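Local coordinates for protein transcriptional regulator, TetR family (Cytophaga hutchinsonii, PDB 3EUP) that probably binds operator DNA through an N-terminal helix-turn-helix domain and regulates transcription, as a TetR-family regulator whose C-terminal domain is likely to sense a ligand, at residues G50-E53 / A57-I60; T32-L37 / L43-I48; S19-F24 / D64-H69. One frame throughout, in Å; residues are numbered along the deposited sequence.

Contact 1: G50-E53 / A57-I60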
loop_
_atom_site.group_PDB
_atom_site.type_symbol
_atom_site.label_atom_id
_atom_site.label_comp_id
_atom_site.label_asym_id
_atom_site.label_seq_id
_atom_site.Cartn_x
_atom_site.Cartn_y
_atom_site.Cartn_z
ATOM N N GLY A 50 1.509 1.541 32.894
ATOM C CA GLY A 50 0.818 2.428 33.813
ATOM C C GLY A 50 0.196 3.615 33.095
ATOM O O GLY A 50 -0.558 4.373 33.694
ATOM N N ASN A 51 0.527 3.793 31.820
ATOM C CA ASN A 51 -0.080 4.839 30.984
ATOM C C ASN A 51 -1.025 4.278 29.920
ATOM O O ASN A 51 -1.876 4.990 29.401
ATOM C CB ASN A 51 1.019 5.648 30.301
ATOM C CG ASN A 51 1.739 6.515 31.259
ATOM O OD1 ASN A 51 1.265 7.603 31.599
ATOM N ND2 ASN A 51 2.871 6.031 31.757
ATOM N N PHE A 52 -0.848 3.008 29.588
ATOM C CA PHE A 52 -1.647 2.360 28.576
ATOM C C PHE A 52 -2.119 1.000 29.071
ATOM O O PHE A 52 -1.363 0.272 29.716
ATOM C CB PHE A 52 -0.801 2.123 27.332
ATOM C CG PHE A 52 -0.436 3.360 26.614
ATOM C CD1 PHE A 52 -1.295 3.896 25.664
ATOM C CD2 PHE A 52 0.767 4.002 26.882
ATOM C CE1 PHE A 52 -0.956 5.024 24.969
ATOM C CE2 PHE A 52 1.112 5.159 26.210
ATOM C CZ PHE A 52 0.251 5.672 25.246
ATOM N N GLU A 53 -3.326 0.617 28.665
ATOM C CA GLU A 53 -3.866 -0.688 29.032
ATOM C C GLU A 53 -2.988 -1.825 28.553
ATOM O O GLU A 53 -2.609 -2.700 29.329
ATOM C CB GLU A 53 -5.287 -0.839 28.476
ATOM C CG GLU A 53 -5.996 -2.170 28.835
ATOM C CD GLU A 53 -6.183 -2.414 30.346
ATOM O OE1 GLU A 53 -6.290 -1.439 31.127
ATOM O OE2 GLU A 53 -6.244 -3.612 30.740
ATOM N N ALA A 57 -3.444 -0.634 22.798
ATOM C CA ALA A 57 -3.734 0.760 23.117
ATOM C C ALA A 57 -2.555 1.672 22.704
ATOM O O ALA A 57 -2.774 2.764 22.197
ATOM C CB ALA A 57 -4.045 0.948 24.612
ATOM N N VAL A 58 -1.325 1.196 22.883
ATOM C CA VAL A 58 -0.149 1.957 22.438
ATOM C C VAL A 58 -0.114 2.064 20.900
ATOM O O VAL A 58 0.142 3.128 20.375
ATOM C CB VAL A 58 1.191 1.355 22.932
ATOM C CG1 VAL A 58 2.332 2.307 22.575
ATOM C CG2 VAL A 58 1.134 1.024 24.447
ATOM N N ALA A 59 -0.419 0.969 20.202
ATOM C CA ALA A 59 -0.450 0.939 18.712
ATOM C C ALA A 59 -1.475 1.898 18.140
ATOM O O ALA A 59 -1.190 2.606 17.181
ATOM C CB ALA A 59 -0.712 -0.450 18.211
ATOM N N ILE A 60 -2.640 1.967 18.779
ATOM C CA ILE A 60 -3.706 2.868 18.360
ATOM C C ILE A 60 -3.308 4.338 18.516
ATOM O O ILE A 60 -3.491 5.120 17.592
ATOM C CB ILE A 60 -5.019 2.559 19.063
ATOM C CG1 ILE A 60 -5.563 1.169 18.598
ATOM C CG2 ILE A 60 -6.048 3.749 18.853
ATOM C CD1 ILE A 60 -6.711 0.686 19.466
#
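One face of the Phe52 ring is covered by a single methyl group, CG2 of Val58, which stands 4.0 Å from the ring centroid and 28° off the ring normal, a CH-pi contact. The methyl is displaced toward the root of the ring, with CG2 of Val58 3.6 Å from Phe52 CG and equally close to its CB. Ala57 C sits obliquely to the ring, 3.9 Å from Phe52 CD1, and the carbonyl O of Ala57 lies 4.0 Å from Phe52 CE1. Val58 can present CG2 here because its other methyl, CG1, takes the position anti to the backbone N (chi1 -173°), and the two side chains cross at about a right angle. Ala57 adds its CB, 4.1 Å from the backbone N of Glu53 and near Phe52 CD1; the carboxylate of Glu53 leads away from the helix. Were Phe52 an alanine, Val58 CG2 would probably lose the ring face it rests on, and a gap would be likely to open between the loop and the first turns of the helix. Segment 50-53 belongs to the connection that joins the helix-turn-helix of the TetR-type DNA-binding domain to helix 55-78, and Phe52 fastens this turn back onto the helix it leads into. Helix 10-31 packs against both segments, Ile16 touching Phe52 while Thr20 and Phe24 touch Val58.

Contact 2: T32-L37 / L43-I48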
loop_
_atom_site.group_PDB
_atom_site.type_symbol
_atom_site.label_atom_id
_atom_site.label_comp_id
_atom_site.label_asym_id
_atom_site.label_seq_id
_atom_site.Cartn_x
_atom_site.Cartn_y
_atom_site.Cartn_z
ATOM N N THR A 32 6.185 -5.716 16.848
ATOM C CA THR A 32 6.690 -4.858 17.909
ATOM C C THR A 32 6.534 -5.593 19.212
ATOM O O THR A 32 5.421 -5.943 19.584
ATOM C CB THR A 32 5.945 -3.498 17.927
ATOM O OG1 THR A 32 6.239 -2.801 16.698
ATOM C CG2 THR A 32 6.398 -2.630 19.113
ATOM N N SER A 33 7.652 -5.860 19.876
ATOM C CA SER A 33 7.669 -6.609 21.141
ATOM C C SER A 33 7.825 -5.666 22.326
ATOM O O SER A 33 8.072 -4.474 22.171
ATOM C CB SER A 33 8.863 -7.563 21.178
ATOM O OG SER A 33 10.060 -6.816 21.378
ATOM N N LEU A 34 7.702 -6.219 23.516
ATOM C CA LEU A 34 7.868 -5.425 24.745
ATOM C C LEU A 34 9.252 -4.849 24.846
ATOM O O LEU A 34 9.407 -3.697 25.249
ATOM C CB LEU A 34 7.597 -6.265 25.978
ATOM C CG LEU A 34 7.836 -5.564 27.325
ATOM C CD1 LEU A 34 6.881 -4.343 27.426
ATOM C CD2 LEU A 34 7.659 -6.547 28.456
ATOM N N THR A 35 10.268 -5.626 24.478
ATOM C CA THR A 35 11.630 -5.117 24.592
ATOM C C THR A 35 11.920 -4.057 23.524
ATOM O O THR A 35 12.774 -3.196 23.714
ATOM C CB THR A 35 12.667 -6.227 24.536
ATOM O OG1 THR A 35 12.774 -6.695 23.193
ATOM C CG2 THR A 35 12.263 -7.369 25.418
ATOM N N ASP A 36 11.209 -4.101 22.403
ATOM C CA ASP A 36 11.258 -3.000 21.446
ATOM C C ASP A 36 10.759 -1.734 22.159
ATOM O O ASP A 36 11.351 -0.684 22.017
ATOM C CB ASP A 36 10.370 -3.263 20.208
ATOM C CG ASP A 36 10.871 -4.410 19.323
ATOM O OD1 ASP A 36 12.112 -4.580 19.163
ATOM O OD2 ASP A 36 10.011 -5.138 18.772
ATOM N N LEU A 37 9.689 -1.854 22.947
ATOM C CA LEU A 37 9.062 -0.690 23.581
ATOM C C LEU A 37 9.882 -0.106 24.741
ATOM O O LEU A 37 10.029 1.122 24.846
ATOM C CB LEU A 37 7.648 -1.035 24.081
ATOM C CG LEU A 37 6.562 -1.399 23.062
ATOM C CD1 LEU A 37 5.194 -1.553 23.787
ATOM C CD2 LEU A 37 6.490 -0.366 21.952
ATOM N N LEU A 43 12.156 3.026 29.363
ATOM C CA LEU A 43 11.289 2.959 30.538
ATOM C C LEU A 43 10.954 1.533 30.829
ATOM O O LEU A 43 10.985 0.699 29.936
ATOM C CB LEU A 43 9.956 3.681 30.308
ATOM C CG LEU A 43 10.009 5.170 30.005
ATOM C CD1 LEU A 43 8.607 5.761 29.948
ATOM C CD2 LEU A 43 10.810 5.868 31.025
ATOM N N THR A 44 10.561 1.256 32.060
ATOM C CA THR A 44 10.183 -0.112 32.434
ATOM C C THR A 44 8.811 -0.466 31.896
ATOM O O THR A 44 8.002 0.404 31.602
ATOM C CB THR A 44 10.141 -0.286 33.933
ATOM O OG1 THR A 44 9.198 0.634 34.480
ATOM C CG2 THR A 44 11.507 0.039 34.535
ATOM N N LYS A 45 8.559 -1.766 31.783
ATOM C CA LYS A 45 7.241 -2.281 31.446
ATOM C C LYS A 45 6.164 -1.665 32.325
ATOM O O LYS A 45 5.048 -1.421 31.875
ATOM C CB LYS A 45 7.230 -3.793 31.624
ATOM C CG LYS A 45 5.853 -4.423 31.413
ATOM C CD LYS A 45 5.877 -5.959 31.444
ATOM C CE LYS A 45 4.581 -6.514 32.056
ATOM N NZ LYS A 45 4.302 -7.939 31.688
ATOM N N GLY A 46 6.501 -1.466 33.594
ATOM C CA GLY A 46 5.617 -0.834 34.563
ATOM C C GLY A 46 5.239 0.597 34.244
ATOM O O GLY A 46 4.083 0.975 34.418
ATOM N N SER A 47 6.197 1.409 33.785
ATOM C CA SER A 47 5.879 2.770 33.370
ATOM C C SER A 47 5.015 2.777 32.121
ATOM O O SER A 47 4.045 3.512 32.044
ATOM C CB SER A 47 7.143 3.588 33.115
ATOM O OG SER A 47 7.920 3.629 34.280
ATOM N N ILE A 48 5.374 1.978 31.130
ATOM C CA ILE A 48 4.603 1.922 29.901
ATOM C C ILE A 48 3.146 1.512 30.204
ATOM O O ILE A 48 2.193 2.222 29.876
ATOM C CB ILE A 48 5.238 0.957 28.923
ATOM C CG1 ILE A 48 6.581 1.504 28.423
ATOM C CG2 ILE A 48 4.305 0.705 27.747
ATOM C CD1 ILE A 48 7.375 0.533 27.575
#
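Leu34 lays its two methyls against the aliphatic part of Lys45, CD2 reaching Lys45 CD at 3.5 Å and CD1 reaching Lys45 CG at 4.1 Å. The pair joins the two helices of the helix-turn-helix, 34-41 and 45-48, the second of which corresponds to the recognition helix in TetR-family repressors. Both side chains extend from their helices with CG anti to the backbone N (chi1 176° for Leu34). They cross at about a right angle, and Lys45 is exposed. Deeper in, Ile48 sends CD1 to the root of Leu37, where it meets Leu37 CB at 3.8 Å; Thr38 and Thr41 also touch Ile48, while Leu37 continues the core toward Thr20 of helix 10-31. Each helix start is capped by a hydroxyl: Thr44 OG1 accepts from Ser47 N, and Ser33 and Asp36 form a capping box. Asp36 has a second partner in Lys27, a salt bridge to helix 10-31. In the capping box, Asp36 N donates to Ser33 OG, and the nearly straight return bond runs from Ser33 N to Asp36 OD2 at 2.7 Å, on the anti side of the carboxylate and 28° out of its plane.

Contact 3: S19-F24 / D64-H69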
loop_
_atom_site.group_PDB
_atom_site.type_symbol
_atom_site.label_atom_id
_atom_site.label_comp_id
_atom_site.label_asym_id
_atom_site.label_seq_id
_atom_site.Cartn_x
_atom_site.Cartn_y
_atom_site.Cartn_z
ATOM N N SER A 19 8.037 8.107 21.210
ATOM C CA SER A 19 9.199 7.229 21.148
ATOM C C SER A 19 8.887 5.964 20.405
ATOM O O SER A 19 9.769 5.387 19.757
ATOM C CB SER A 19 9.625 6.806 22.557
ATOM O OG SER A 19 10.051 7.927 23.270
ATOM N N THR A 20 7.657 5.475 20.560
ATOM C CA THR A 20 7.349 4.166 20.026
ATOM C C THR A 20 6.660 4.201 18.687
ATOM O O THR A 20 6.617 3.176 18.036
ATOM C CB THR A 20 6.476 3.321 20.969
ATOM O OG1 THR A 20 5.186 3.939 21.118
ATOM C CG2 THR A 20 7.183 3.163 22.350
ATOM N N ALA A 21 6.122 5.355 18.293
ATOM C CA ALA A 21 5.411 5.486 17.004
ATOM C C ALA A 21 6.265 5.087 15.777
ATOM O O ALA A 21 5.734 4.488 14.821
ATOM C CB ALA A 21 4.841 6.900 16.826
ATOM N N PRO A 22 7.562 5.420 15.767
ATOM C CA PRO A 22 8.415 4.974 14.640
ATOM C C PRO A 22 8.620 3.462 14.625
ATOM O O PRO A 22 8.776 2.863 13.554
ATOM C CB PRO A 22 9.755 5.672 14.921
ATOM C CG PRO A 22 9.416 6.795 15.803
ATOM C CD PRO A 22 8.278 6.358 16.639
ATOM N N VAL A 23 8.619 2.830 15.798
ATOM C CA VAL A 23 8.754 1.384 15.860
ATOM C C VAL A 23 7.451 0.758 15.358
ATOM O O VAL A 23 7.486 -0.203 14.572
ATOM C CB VAL A 23 9.026 0.844 17.288
ATOM C CG1 VAL A 23 9.291 -0.628 17.232
ATOM C CG2 VAL A 23 10.231 1.580 17.948
ATOM N N PHE A 24 6.291 1.224 15.819
ATOM C CA PHE A 24 5.062 0.600 15.299
ATOM C C PHE A 24 4.952 0.803 13.790
ATOM O O PHE A 24 4.518 -0.091 13.076
ATOM C CB PHE A 24 3.796 1.112 15.965
ATOM C CG PHE A 24 3.574 0.556 17.327
ATOM C CD1 PHE A 24 3.212 -0.787 17.506
ATOM C CD2 PHE A 24 3.786 1.345 18.435
ATOM C CE1 PHE A 24 3.011 -1.320 18.795
ATOM C CE2 PHE A 24 3.610 0.827 19.739
ATOM C CZ PHE A 24 3.217 -0.496 19.912
ATOM N N ASP A 64 -2.661 7.278 15.647
ATOM C CA ASP A 64 -3.180 8.654 15.723
ATOM C C ASP A 64 -2.073 9.696 15.656
ATOM O O ASP A 64 -2.213 10.697 14.983
ATOM C CB ASP A 64 -4.031 8.863 16.966
ATOM C CG ASP A 64 -5.380 8.131 16.888
ATOM O OD1 ASP A 64 -5.797 7.722 15.780
ATOM O OD2 ASP A 64 -6.025 7.928 17.951
ATOM N N TYR A 65 -0.937 9.438 16.294
ATOM C CA TYR A 65 0.191 10.396 16.224
ATOM C C TYR A 65 0.872 10.443 14.834
ATOM O O TYR A 65 1.151 11.506 14.293
ATOM C CB TYR A 65 1.221 10.089 17.313
ATOM C CG TYR A 65 2.500 10.884 17.234
ATOM C CD1 TYR A 65 2.673 12.015 18.017
ATOM C CD2 TYR A 65 3.560 10.470 16.428
ATOM C CE1 TYR A 65 3.837 12.732 17.986
ATOM C CE2 TYR A 65 4.752 11.222 16.367
ATOM C CZ TYR A 65 4.882 12.328 17.168
ATOM O OH TYR A 65 6.027 13.093 17.159
ATOM N N ASN A 66 1.152 9.278 14.283
ATOM C CA ASN A 66 1.766 9.158 12.952
ATOM C C ASN A 66 0.974 9.807 11.832
ATOM O O ASN A 66 1.508 10.621 11.049
ATOM C CB ASN A 66 2.024 7.676 12.628
ATOM C CG ASN A 66 3.278 7.152 13.304
ATOM O OD1 ASN A 66 3.390 5.959 13.605
ATOM N ND2 ASN A 66 4.211 8.045 13.573
ATOM N N TRP A 67 -0.305 9.454 11.773
ATOM C CA TRP A 67 -1.199 10.035 10.817
ATOM C C TRP A 67 -1.504 11.501 11.170
ATOM O O TRP A 67 -1.582 12.333 10.279
ATOM C CB TRP A 67 -2.459 9.189 10.684
ATOM C CG TRP A 67 -3.366 9.700 9.638
ATOM C CD1 TRP A 67 -4.585 10.279 9.824
ATOM C CD2 TRP A 67 -3.090 9.781 8.237
ATOM N NE1 TRP A 67 -5.112 10.649 8.617
ATOM C CE2 TRP A 67 -4.206 10.365 7.629
ATOM C CE3 TRP A 67 -2.015 9.373 7.435
ATOM C CZ2 TRP A 67 -4.293 10.543 6.259
ATOM C CZ3 TRP A 67 -2.100 9.549 6.071
ATOM C CH2 TRP A 67 -3.231 10.124 5.498
ATOM N N GLY A 68 -1.665 11.821 12.453
ATOM C CA GLY A 68 -1.851 13.223 12.848
ATOM C C GLY A 68 -0.677 14.082 12.344
ATOM O O GLY A 68 -0.848 15.252 11.943
ATOM N N HIS A 69 0.523 13.500 12.363
ATOM C CA HIS A 69 1.688 14.189 11.849
ATOM C C HIS A 69 1.598 14.409 10.341
ATOM O O HIS A 69 1.921 15.517 9.856
ATOM C CB HIS A 69 2.957 13.432 12.161
ATOM C CG HIS A 69 4.190 14.180 11.792
ATOM N ND1 HIS A 69 4.862 13.971 10.605
ATOM C CD2 HIS A 69 4.849 15.177 12.424
ATOM C CE1 HIS A 69 5.895 14.791 10.537
ATOM N NE2 HIS A 69 5.908 15.533 11.627
#
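Between 19-24 and 64-69 the backbones are nearest at Ala21 and Asn66, whose CA atoms are 6.6 Å apart, beside a kink in helix 10-31 where Pro22 has no N-H to give and Val23 N also lacks its bond to the preceding turn. In the all-helical TetR fold this contact ties helix 10-31 of the DNA-binding domain to the long helix 55-78, which runs on toward the C-terminal domain, the ligand-binding part in TetR relatives. Ala21 carries one side of it with a single methyl, directed at the other helix and placed between Tyr65 and Asn66. The small side chain allows the amide group of Asn66 to come right up to the helix, beside both the methyl and the carbonyl O of Ala21. That amide is probably turned over in the model; turned back, it might donate a hydrogen bond to Ala21 O. Tyr65 sends its CG anti to the backbone N (chi1 172°), which swings the ring alongside helix 10-31, where Gln14, Ile17 and Glu18 also touch it. Asn66 is also touched by Asn25 of the same helix as Ala21 and by Pro104 of a loop. One turn beyond Ala21, Phe24 begins toward helix 55-78, but its ring leads away to pack on Ala59, Ala62 and Leu37. The methyl CB of Ala21 approaches the Tyr65 ring obliquely, at 3.8 Å from CD2.

Overall arrangement
Contacts 1 and 2 follow one another along the chain, and both are nested inside the loop closed by contact 3, whose segments are 40 residues apart at their closest ends. Helix 10-31 unites them: Phe24 CE2 lies 3.4 Å from Val58 CG1 of contact 1 and 3.8 Å from Leu37 CD2 of contact 2, making one hydrophobic core. Centres of contacts 1 and 2 are about 11 Å apart, those of 1 and 3 about 13 Å, and those of 2 and 3 about 16 Å. Contact 2 holds the helix-turn-helix probably used to read DNA; contact 3 lies on helix 55-78, probably the counterpart of the helix that in TetR links ligand binding to movement of the DNA-binding domain.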